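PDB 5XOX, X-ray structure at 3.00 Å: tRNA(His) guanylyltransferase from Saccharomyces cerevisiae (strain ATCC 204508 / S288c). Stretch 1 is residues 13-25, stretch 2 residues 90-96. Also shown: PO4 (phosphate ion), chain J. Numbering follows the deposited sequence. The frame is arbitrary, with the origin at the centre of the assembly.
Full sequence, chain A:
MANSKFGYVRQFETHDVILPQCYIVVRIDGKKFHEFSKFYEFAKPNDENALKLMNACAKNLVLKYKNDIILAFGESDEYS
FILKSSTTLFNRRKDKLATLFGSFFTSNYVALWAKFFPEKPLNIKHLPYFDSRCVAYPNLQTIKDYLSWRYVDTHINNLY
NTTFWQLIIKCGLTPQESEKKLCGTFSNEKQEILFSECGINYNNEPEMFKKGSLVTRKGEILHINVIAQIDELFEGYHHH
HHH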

# COMPACT_ATOMS: atom_id res chain seq x y z
N GLU A 13 8.18 4.32 9.42
CA GLU A 13 8.47 4.38 7.99
C GLU A 13 7.92 3.18 7.25
O GLU A 13 7.40 2.23 7.85
N THR A 14 8.05 3.23 5.93
CA THR A 14 7.42 2.25 5.07
C THR A 14 8.31 1.86 3.91
O THR A 14 8.84 2.68 3.15
N HIS A 15 8.50 0.56 3.82
CA HIS A 15 9.43 -0.02 2.90
C HIS A 15 8.78 -0.59 1.63
O HIS A 15 9.44 -1.29 0.88
N ASP A 16 7.51 -0.31 1.39
CA ASP A 16 6.77 -0.92 0.27
C ASP A 16 7.51 -0.91 -1.08
O ASP A 16 8.04 0.12 -1.52
N VAL A 17 7.51 -2.10 -1.70
CA VAL A 17 8.26 -2.41 -2.93
C VAL A 17 7.38 -2.88 -4.04
O VAL A 17 6.21 -3.18 -3.82
N ILE A 18 7.94 -2.91 -5.25
CA ILE A 18 7.25 -3.35 -6.47
C ILE A 18 7.23 -4.88 -6.61
O ILE A 18 8.25 -5.57 -6.37
N LEU A 19 6.06 -5.38 -6.98
CA LEU A 19 5.88 -6.81 -7.11
C LEU A 19 6.92 -7.42 -8.06
O LEU A 19 7.19 -6.90 -9.13
N PRO A 20 7.55 -8.52 -7.62
CA PRO A 20 8.61 -9.18 -8.38
C PRO A 20 8.18 -9.63 -9.78
O PRO A 20 7.00 -9.90 -10.02
N GLN A 21 9.14 -9.67 -10.70
CA GLN A 21 8.95 -10.10 -12.08
C GLN A 21 7.97 -9.18 -12.84
O GLN A 21 7.21 -9.65 -13.71
N CYS A 22 7.97 -7.89 -12.52
CA CYS A 22 7.21 -6.89 -13.26
C CYS A 22 8.15 -5.86 -13.86
O CYS A 22 9.06 -5.41 -13.18
N TYR A 23 7.94 -5.48 -15.11
CA TYR A 23 8.68 -4.36 -15.67
C TYR A 23 8.29 -3.12 -14.91
O TYR A 23 7.16 -2.96 -14.48
N ILE A 24 9.25 -2.23 -14.71
CA ILE A 24 8.92 -1.02 -14.01
C ILE A 24 9.02 0.14 -14.96
O ILE A 24 9.81 0.14 -15.88
N VAL A 25 8.15 1.12 -14.76
CA VAL A 25 8.29 2.37 -15.48
C VAL A 25 8.49 3.47 -14.48
O VAL A 25 7.76 3.56 -13.48
N PHE A 90 17.78 -0.56 -5.98
CA PHE A 90 17.22 0.04 -4.76
C PHE A 90 16.30 -0.96 -4.10
O PHE A 90 15.32 -0.60 -3.44
N ASN A 91 16.64 -2.23 -4.30
CA ASN A 91 15.83 -3.33 -3.84
C ASN A 91 14.36 -3.13 -4.21
O ASN A 91 13.47 -3.40 -3.40
N ARG A 92 14.12 -2.63 -5.43
CA ARG A 92 12.77 -2.52 -5.95
C ARG A 92 11.89 -1.54 -5.17
O ARG A 92 10.69 -1.70 -5.12
N ARG A 93 12.48 -0.54 -4.54
CA ARG A 93 11.70 0.30 -3.62
C ARG A 93 11.03 1.47 -4.35
O ARG A 93 11.68 2.16 -5.15
N LYS A 94 9.75 1.69 -4.08
CA LYS A 94 9.02 2.75 -4.80
C LYS A 94 9.73 4.10 -4.64
O LYS A 94 10.19 4.72 -5.63
N ASP A 95 9.83 4.49 -3.36
CA ASP A 95 10.37 5.77 -2.92
C ASP A 95 11.71 6.11 -3.57
O ASP A 95 11.90 7.20 -4.17
N LYS A 96 12.65 5.17 -3.46
CA LYS A 96 13.98 5.34 -4.02
C LYS A 96 13.94 5.45 -5.55
O LYS A 96 14.63 6.29 -6.13

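The contact is a short backbone bridge between two loop segments, flanked by two arginines of stretch 2: Arg 92 is buried among stretch 1 residues, while Arg 93 lies at a more open site beside a phosphate ion. The bridge pairs Val 17 with Arg 93, whose CA atoms are 4.4 Å apart. Its firmer hydrogen bond runs from Ile 18 N to Arg 92 O (3.0 Å, 165°); the bond from Lys 94 N to Asp 16 O is straight (171°) but long at 3.5 Å, hence weak. Together the stretches bury 600 Å², and Arg 92 has the largest covered area, 150 Å².

Arg 92 directs its CA-to-CB bond toward stretch 1. With chi1 m, chi2 off-well at -121° and chi3 t, its chain carries the guanidinium between Pro 20, whose CA lies over one face, and Ile 24, whose CD1 lies over the opposite face at 4.2 Å from Arg 92 CZ. Backbone carbonyls supply the polar surroundings. Arg 92 NH2 gives a weak hydrogen bond to Cys 22 O (3.3 Å, 128°). Leu 19 O sits near the guanidinium plane, 2.7 Å from Arg 92 NH1, but the angle is too poor for a hydrogen bond. Arg 92 NE is satisfied elsewhere in the structure.

Ile 18 (chi1 m, chi2 p) also points toward its partner stretch and is buried. Its two ends reach different neighbours: Ile 18 CG2 comes within 3.2 Å of Arg 92 NH1, and Ile 18 CD1 meets Lys 94 CG at 3.5 Å. Val 17, chi1 m, leaves sideways, yet Val 17 CG1 approaches Asn 91 O at 3.3 Å and Arg 93 CG at 3.8 Å.

Arg 93, the N-cap residue, starts away from stretch 1, but its chain, with chi1 (-132°) and chi3 (-98°) both off-well, brings its end back. His 15 (chi1 m) meets it there: Arg 93 NH2 lies over one face of the imidazole, 3.2 Å from His 15 CD2. The phosphate, probably from the crystallisation liquor, occupies the opposite guanidinium face from His 15. Arg 93 NH1 donates a weak hydrogen bond to PO4 O1 (3.3 Å, 136°), whereas Arg 93 NH2 is 3.1 Å from PO4 P, too close for an ordinary non-bonded contact.

Asp 16 (chi1 p) and Asp 95 (chi1 m) both leave sideways with their ends coming nearer. This sets like charges together, Asp 16 OD1 and Asp 95 OD2 being 3.7 Å apart.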

# COMPACT_ATOMS: atom_id res chain seq x y z
CB GLU A 13 9.96 4.46 7.75
CG GLU A 13 10.60 5.63 8.49
CD GLU A 13 12.09 5.81 8.21
OE1 GLU A 13 12.69 4.95 7.50
OE2 GLU A 13 12.64 6.82 8.73
CB THR A 14 6.08 2.75 4.54
OG1 THR A 14 6.18 4.15 4.21
CG2 THR A 14 5.02 2.53 5.59
CB HIS A 15 10.29 -1.05 3.64
CG HIS A 15 11.30 -0.42 4.56
ND1 HIS A 15 11.08 0.78 5.21
CD2 HIS A 15 12.56 -0.80 4.89
CE1 HIS A 15 12.15 1.10 5.92
NE2 HIS A 15 13.06 0.16 5.74
CB ASP A 16 5.40 -0.23 0.10
CG ASP A 16 5.47 1.29 0.28
OD1 ASP A 16 6.56 1.87 0.05
OD2 ASP A 16 4.45 1.90 0.67
CB VAL A 17 9.33 -3.46 -2.70
CG1 VAL A 17 10.52 -2.86 -2.03
CG2 VAL A 17 8.76 -4.56 -1.86
CB ILE A 18 7.87 -2.75 -7.75
CG1 ILE A 18 7.24 -1.40 -8.10
CG2 ILE A 18 7.62 -3.69 -8.90
CD1 ILE A 18 7.58 -0.26 -7.19
CB LEU A 19 4.46 -7.09 -7.57
CG LEU A 19 4.05 -8.56 -7.59
CD1 LEU A 19 3.85 -9.09 -6.17
CD2 LEU A 19 2.78 -8.74 -8.49
CB PRO A 20 8.97 -10.37 -7.49
CG PRO A 20 8.55 -9.96 -6.09
CD PRO A 20 7.36 -9.10 -6.28
CB GLN A 21 8.48 -11.57 -12.13
CG GLN A 21 9.55 -12.59 -11.71
CD GLN A 21 9.09 -14.05 -11.86
OE1 GLN A 21 8.51 -14.43 -12.89
NE2 GLN A 21 9.29 -14.86 -10.82
CB CYS A 22 6.17 -6.17 -12.37
SG CYS A 22 4.84 -7.19 -11.68
CB TYR A 23 8.42 -4.18 -17.15
CG TYR A 23 8.80 -5.39 -18.00
CD1 TYR A 23 10.14 -5.59 -18.39
CD2 TYR A 23 7.86 -6.36 -18.34
CE1 TYR A 23 10.50 -6.68 -19.14
CE2 TYR A 23 8.22 -7.45 -19.10
CZ TYR A 23 9.54 -7.61 -19.49
OH TYR A 23 9.91 -8.71 -20.24
CB ILE A 24 9.81 -0.82 -12.82
CG1 ILE A 24 9.86 -2.11 -12.02
CG2 ILE A 24 9.26 0.26 -11.96
CD1 ILE A 24 10.70 -2.04 -10.70
CB VAL A 25 7.09 2.69 -16.33
CG1 VAL A 25 7.38 3.96 -17.07
CG2 VAL A 25 6.78 1.57 -17.30
CB PHE A 90 16.45 1.34 -5.05
CG PHE A 90 17.21 2.31 -5.91
CD1 PHE A 90 18.55 2.58 -5.67
CD2 PHE A 90 16.58 2.96 -6.95
CE1 PHE A 90 19.25 3.48 -6.47
CE2 PHE A 90 17.28 3.87 -7.74
CZ PHE A 90 18.60 4.11 -7.52
CB ASN A 91 15.99 -3.51 -2.32
CG ASN A 91 15.46 -4.84 -1.83
OD1 ASN A 91 15.09 -5.72 -2.62
ND2 ASN A 91 15.43 -5.01 -0.51
CB ARG A 92 12.12 -3.91 -5.91
CG ARG A 92 12.58 -4.84 -6.98
CD ARG A 92 11.36 -5.26 -7.79
NE ARG A 92 11.75 -5.82 -9.07
CZ ARG A 92 10.89 -6.16 -10.03
NH1 ARG A 92 9.59 -5.99 -9.87
NH2 ARG A 92 11.36 -6.65 -11.17
CB ARG A 93 12.57 0.84 -2.47
CG ARG A 93 11.85 0.63 -1.14
CD ARG A 93 12.35 1.46 -0.02
NE ARG A 93 13.28 0.79 0.86
CZ ARG A 93 13.60 1.25 2.06
NH1 ARG A 93 13.03 2.38 2.48
NH2 ARG A 93 14.48 0.60 2.82
CB LYS A 94 7.60 2.90 -4.28
CG LYS A 94 6.76 1.67 -4.38
CD LYS A 94 5.56 1.91 -5.26
CE LYS A 94 4.40 2.58 -4.54
NZ LYS A 94 3.24 2.67 -5.51
CB ASP A 95 10.55 5.77 -1.40
CG ASP A 95 9.43 5.05 -0.66
OD1 ASP A 95 8.34 5.66 -0.52
OD2 ASP A 95 9.65 3.92 -0.18
CB LYS A 96 14.91 4.19 -3.58
CG LYS A 96 15.40 4.25 -2.09
CD LYS A 96 16.26 3.01 -1.76
CE LYS A 96 17.65 3.33 -1.15
NZ LYS A 96 18.52 2.08 -1.15
P PO4 J . 16.49 2.73 3.78
O1 PO4 J . 15.36 2.95 4.78
O2 PO4 J . 16.19 3.39 2.43
O3 PO4 J . 16.66 1.24 3.58
O4 PO4 J . 17.75 3.38 4.30